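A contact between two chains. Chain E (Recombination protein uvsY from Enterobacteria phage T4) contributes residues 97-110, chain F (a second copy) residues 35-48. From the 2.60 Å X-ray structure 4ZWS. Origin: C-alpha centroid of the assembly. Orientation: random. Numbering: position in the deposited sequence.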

# COMPACT_ATOMS: atom_id res chain seq x y z
N ASP E 97 34.56 17.47 1.92
CA ASP E 97 33.24 17.31 2.54
C ASP E 97 32.19 18.18 1.85
O ASP E 97 31.01 18.13 2.19
CB ASP E 97 33.30 17.65 4.03
N THR E 98 32.64 18.96 0.87
CA THR E 98 31.74 19.77 0.05
C THR E 98 31.24 18.89 -1.09
O THR E 98 30.05 18.82 -1.37
CB THR E 98 32.44 21.02 -0.53
OG1 THR E 98 32.94 21.83 0.54
CG2 THR E 98 31.48 21.81 -1.40
N SER E 99 32.20 18.23 -1.74
CA SER E 99 31.96 17.25 -2.79
C SER E 99 30.88 16.26 -2.37
O SER E 99 29.92 16.02 -3.10
CB SER E 99 33.26 16.52 -3.12
OG SER E 99 33.07 15.58 -4.17
N LEU E 100 31.09 15.65 -1.21
CA LEU E 100 30.13 14.73 -0.63
C LEU E 100 28.73 15.35 -0.60
O LEU E 100 27.75 14.68 -0.91
CB LEU E 100 30.59 14.32 0.78
CG LEU E 100 29.97 13.05 1.36
CD1 LEU E 100 30.33 11.87 0.48
CD2 LEU E 100 30.48 12.81 2.77
N GLN E 101 28.64 16.63 -0.23
CA GLN E 101 27.35 17.33 -0.18
C GLN E 101 26.75 17.48 -1.58
O GLN E 101 25.54 17.36 -1.75
CB GLN E 101 27.49 18.71 0.49
N TYR E 102 27.60 17.74 -2.58
CA TYR E 102 27.13 17.87 -3.96
C TYR E 102 26.55 16.57 -4.53
O TYR E 102 25.51 16.60 -5.18
CB TYR E 102 28.26 18.35 -4.88
CG TYR E 102 27.81 18.67 -6.30
CD1 TYR E 102 28.09 17.82 -7.35
CD2 TYR E 102 27.10 19.84 -6.58
CE1 TYR E 102 27.68 18.11 -8.65
CE2 TYR E 102 26.68 20.15 -7.88
CZ TYR E 102 26.98 19.27 -8.91
OH TYR E 102 26.58 19.57 -10.20
N TRP E 103 27.22 15.45 -4.29
CA TRP E 103 26.71 14.15 -4.74
C TRP E 103 25.34 13.86 -4.12
O TRP E 103 24.45 13.30 -4.76
CB TRP E 103 27.69 13.04 -4.40
CG TRP E 103 28.89 12.95 -5.29
CD1 TRP E 103 30.17 13.32 -4.98
CD2 TRP E 103 28.94 12.45 -6.64
NE1 TRP E 103 31.00 13.08 -6.04
CE2 TRP E 103 30.27 12.55 -7.07
CE3 TRP E 103 27.98 11.93 -7.51
CZ2 TRP E 103 30.67 12.15 -8.34
CZ3 TRP E 103 28.39 11.54 -8.78
CH2 TRP E 103 29.71 11.65 -9.18
N GLY E 104 25.18 14.26 -2.86
CA GLY E 104 23.92 14.11 -2.15
C GLY E 104 22.80 14.83 -2.87
O GLY E 104 21.66 14.35 -2.89
N ILE E 105 23.10 15.99 -3.44
CA ILE E 105 22.12 16.72 -4.22
C ILE E 105 21.74 15.91 -5.45
O ILE E 105 20.57 15.80 -5.81
CB ILE E 105 22.64 18.10 -4.64
CG1 ILE E 105 22.77 19.00 -3.40
CG2 ILE E 105 21.71 18.73 -5.66
CD1 ILE E 105 23.25 20.41 -3.70
N LEU E 106 22.75 15.35 -6.10
CA LEU E 106 22.54 14.51 -7.26
C LEU E 106 21.77 13.25 -6.86
O LEU E 106 20.88 12.80 -7.58
CB LEU E 106 23.88 14.15 -7.91
CG LEU E 106 24.75 15.32 -8.39
CD1 LEU E 106 25.99 14.80 -9.09
CD2 LEU E 106 23.98 16.21 -9.33
N LEU E 107 22.11 12.70 -5.69
CA LEU E 107 21.42 11.50 -5.22
C LEU E 107 19.92 11.78 -5.05
O LEU E 107 19.08 10.99 -5.49
CB LEU E 107 22.04 10.99 -3.92
CG LEU E 107 21.47 9.67 -3.40
CD1 LEU E 107 21.77 8.53 -4.36
CD2 LEU E 107 22.03 9.34 -2.04
N ASP E 108 19.61 12.91 -4.42
CA ASP E 108 18.23 13.32 -4.19
C ASP E 108 17.50 13.59 -5.50
O ASP E 108 16.30 13.30 -5.62
CB ASP E 108 18.18 14.57 -3.31
CG ASP E 108 18.67 14.31 -1.91
OD1 ASP E 108 18.69 13.13 -1.50
OD2 ASP E 108 19.03 15.29 -1.22
N PHE E 109 18.19 14.17 -6.47
CA PHE E 109 17.57 14.41 -7.77
C PHE E 109 17.18 13.09 -8.41
O PHE E 109 16.10 12.97 -8.98
CB PHE E 109 18.49 15.19 -8.70
CG PHE E 109 17.84 15.52 -10.01
CD1 PHE E 109 17.98 14.68 -11.11
CD2 PHE E 109 17.03 16.64 -10.13
CE1 PHE E 109 17.36 14.98 -12.31
CE2 PHE E 109 16.40 16.95 -11.33
CZ PHE E 109 16.56 16.12 -12.42
N CYS E 110 18.08 12.10 -8.34
CA CYS E 110 17.81 10.79 -8.92
C CYS E 110 16.68 10.05 -8.20
O CYS E 110 15.95 9.27 -8.81
CB CYS E 110 19.06 9.94 -8.93
SG CYS E 110 20.29 10.49 -10.12
N TRP F 35 9.56 21.43 -11.75
CA TRP F 35 9.65 21.85 -10.37
C TRP F 35 10.73 21.08 -9.61
O TRP F 35 11.30 21.58 -8.64
CB TRP F 35 8.30 21.71 -9.69
CG TRP F 35 7.39 22.79 -10.13
CD1 TRP F 35 6.48 22.74 -11.15
CD2 TRP F 35 7.32 24.11 -9.59
NE1 TRP F 35 5.84 23.95 -11.26
CE2 TRP F 35 6.33 24.81 -10.32
CE3 TRP F 35 7.99 24.78 -8.56
CZ2 TRP F 35 6.00 26.13 -10.04
CZ3 TRP F 35 7.66 26.09 -8.29
CH2 TRP F 35 6.67 26.75 -9.03
N LEU F 36 10.98 19.86 -10.05
CA LEU F 36 12.06 19.07 -9.50
C LEU F 36 13.40 19.75 -9.81
O LEU F 36 14.31 19.73 -9.00
CB LEU F 36 12.02 17.65 -10.06
CG LEU F 36 12.90 16.62 -9.38
CD1 LEU F 36 12.58 16.62 -7.90
CD2 LEU F 36 12.60 15.26 -9.97
N ASN F 37 13.51 20.34 -11.00
CA ASN F 37 14.70 21.08 -11.39
C ASN F 37 14.89 22.36 -10.57
O ASN F 37 16.00 22.66 -10.12
CB ASN F 37 14.64 21.45 -12.87
CG ASN F 37 14.75 20.23 -13.78
OD1 ASN F 37 15.16 19.15 -13.36
ND2 ASN F 37 14.37 20.41 -15.04
N LYS F 38 13.80 23.09 -10.36
CA LYS F 38 13.80 24.28 -9.52
C LYS F 38 14.32 23.94 -8.13
O LYS F 38 15.25 24.56 -7.62
CB LYS F 38 12.40 24.88 -9.43
CG LYS F 38 11.96 25.65 -10.67
CD LYS F 38 10.53 26.15 -10.53
CE LYS F 38 10.22 27.28 -11.50
NZ LYS F 38 10.45 26.89 -12.92
N HIS F 39 13.70 22.93 -7.53
CA HIS F 39 14.05 22.47 -6.20
C HIS F 39 15.53 22.09 -6.14
O HIS F 39 16.26 22.45 -5.21
CB HIS F 39 13.18 21.27 -5.81
CG HIS F 39 13.41 20.78 -4.42
ND1 HIS F 39 14.41 19.88 -4.11
CD2 HIS F 39 12.76 21.04 -3.26
CE1 HIS F 39 14.37 19.62 -2.81
NE2 HIS F 39 13.38 20.31 -2.28
N SER F 40 15.95 21.36 -7.16
CA SER F 40 17.30 20.85 -7.27
C SER F 40 18.31 21.99 -7.38
O SER F 40 19.33 22.00 -6.69
CB SER F 40 17.39 19.92 -8.47
OG SER F 40 18.61 19.23 -8.49
N SER F 41 18.01 22.95 -8.25
CA SER F 41 18.88 24.11 -8.47
C SER F 41 19.05 24.98 -7.23
O SER F 41 20.14 25.48 -6.96
CB SER F 41 18.33 24.95 -9.62
OG SER F 41 18.58 24.32 -10.87
N ILE F 42 17.97 25.15 -6.47
CA ILE F 42 18.03 25.95 -5.25
C ILE F 42 18.99 25.34 -4.23
O ILE F 42 19.78 26.06 -3.61
CB ILE F 42 16.63 26.11 -4.63
CG1 ILE F 42 15.80 27.05 -5.50
CG2 ILE F 42 16.73 26.72 -3.24
CD1 ILE F 42 14.35 27.10 -5.12
N LYS F 43 18.95 24.02 -4.07
CA LYS F 43 19.90 23.33 -3.20
C LYS F 43 21.36 23.56 -3.58
O LYS F 43 22.22 23.72 -2.71
CB LYS F 43 19.61 21.83 -3.19
CG LYS F 43 18.48 21.40 -2.29
CD LYS F 43 18.29 19.90 -2.39
CE LYS F 43 17.38 19.37 -1.30
NZ LYS F 43 17.16 17.90 -1.43
N LYS F 44 21.65 23.56 -4.88
CA LYS F 44 23.02 23.78 -5.33
C LYS F 44 23.46 25.18 -4.94
O LYS F 44 24.58 25.36 -4.45
CB LYS F 44 23.13 23.58 -6.85
CG LYS F 44 24.55 23.78 -7.38
CD LYS F 44 24.65 23.47 -8.87
CE LYS F 44 26.02 23.86 -9.43
NZ LYS F 44 26.20 23.42 -10.85
N GLU F 45 22.58 26.15 -5.13
CA GLU F 45 22.89 27.53 -4.76
C GLU F 45 23.10 27.69 -3.27
O GLU F 45 24.01 28.40 -2.84
CB GLU F 45 21.78 28.47 -5.24
CG GLU F 45 22.01 29.94 -4.89
CD GLU F 45 23.25 30.55 -5.54
OE1 GLU F 45 23.81 29.94 -6.48
OE2 GLU F 45 23.66 31.65 -5.10
N MET F 46 22.26 27.03 -2.47
CA MET F 46 22.41 27.09 -1.02
C MET F 46 23.73 26.44 -0.63
O MET F 46 24.37 26.85 0.34
CB MET F 46 21.23 26.44 -0.29
CG MET F 46 19.90 27.16 -0.53
SD MET F 46 18.59 26.52 0.53
CE MET F 46 19.00 24.78 0.50
N LEU F 47 24.12 25.41 -1.36
CA LEU F 47 25.40 24.77 -1.09
C LEU F 47 26.54 25.74 -1.41
O LEU F 47 27.51 25.84 -0.66
CB LEU F 47 25.57 23.50 -1.92
CG LEU F 47 26.89 22.77 -1.64
CD1 LEU F 47 26.98 22.40 -0.17
CD2 LEU F 47 27.05 21.56 -2.54
N ARG F 48 26.40 26.46 -2.52
CA ARG F 48 27.40 27.42 -2.94
C ARG F 48 27.53 28.58 -1.94
O ARG F 48 28.65 28.99 -1.61
CB ARG F 48 27.08 27.94 -4.34
CG ARG F 48 28.23 28.66 -5.04
CD ARG F 48 28.07 30.17 -4.98
NE ARG F 48 27.31 30.69 -6.12
CZ ARG F 48 26.75 31.89 -6.16
NH1 ARG F 48 26.09 32.29 -7.23
NH2 ARG F 48 26.85 32.70 -5.11

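Two helices from two copies of uvsY lie almost exactly antiparallel here, their directions 172° apart and their axes approaching to 10.2 Å, and together they bury 589 Å² between the stretches. Three residues cover the most surface: Phe E109, Ile E105 and Leu F47. Ile E105 and Phe E109 are buried in the assembly, as are Ser F40 and Leu F36 across from them, while Leu F47 stays partly exposed. Each of the three solves its position differently.

Ile E105 is the central knob. Its CA-to-CB bond points toward chain F, and the side chain, m at chi1 and t at chi2, extends into a hole formed by Ser F40, Lys F43, Lys F44 and Leu F47. The tip goes deep: CD1 of Ile E105 lies 3.6 Å from the backbone O of Lys F43 and 4.1 Å from CD2 of Leu F47. It reaches that backbone oxygen beside the small Ser F40 and the CB atoms of the two lysines, with CB of Lys F43 3.9 Å from CD1 of Ile E105. A branched, wholly apolar side chain fills such a pocket without leaving a polar group to satisfy.

Leu F47 returns the gesture from the other helix. Its CA-to-CB bond points toward chain E, and the side chain sits among Thr E98, Gln E101, Tyr E102 and Ile E105, so that the two knobs interlock and touch each other. With chi1 t and chi2 p, its two methyls spread over the opposing helix: CD1 of Leu F47 comes within 3.8 Å of CB of Gln E101, while CD2 reaches 3.9 Å from the backbone N of Tyr E102 and 4.2 Å from its CB. Gln E101 is modelled only to CB, and that much already packs. The ring of Tyr E102 meets Leu F47 CD2 and Lys F44 CD at its edge. The OH of Tyr E102 lies 3.9 Å from NZ of Lys F44; both atoms find hydrogen bonds elsewhere in the structure.

Phe E109 covers the most surface, 92 Å². Its CA-to-CB bond points sideways, but with chi1 t the end of the side chain comes nearer. Ser F40, with its short side chain, sits at the nearest CA pair, where CA of Phe E109 and CA of Ser F40 stand 6.5 Å apart, and OG of Ser F40 is 3.4 Å from ring atom CD2 of Phe E109. Further along, CE2 of Phe E109 packs 4.0 Å from CG of Leu F36, an apolar contact, and lies 3.2 Å from OD1 of Asn F37, which meets the ring at its edge, near its plane.

The charged pair lies to one side of the Ile E105 and Leu F47 packing. Beyond the CB that packs on Ile E105, Lys F43 runs on, m at chi1 and t at every later angle, and carries its amine to exposed Asp E108. NZ of Lys F43 stands 3.2 Å from OD2 of Asp E108, a salt bridge whose hydrogen bond is weak. The rule to read is economical: interlocking aliphatic knobs, a serine at the nearest backbone approach, an aromatic ring whose end comes nearer than its CA-to-CB bond suggests, and a lysine whose CB packs and whose amine pairs with an aspartate.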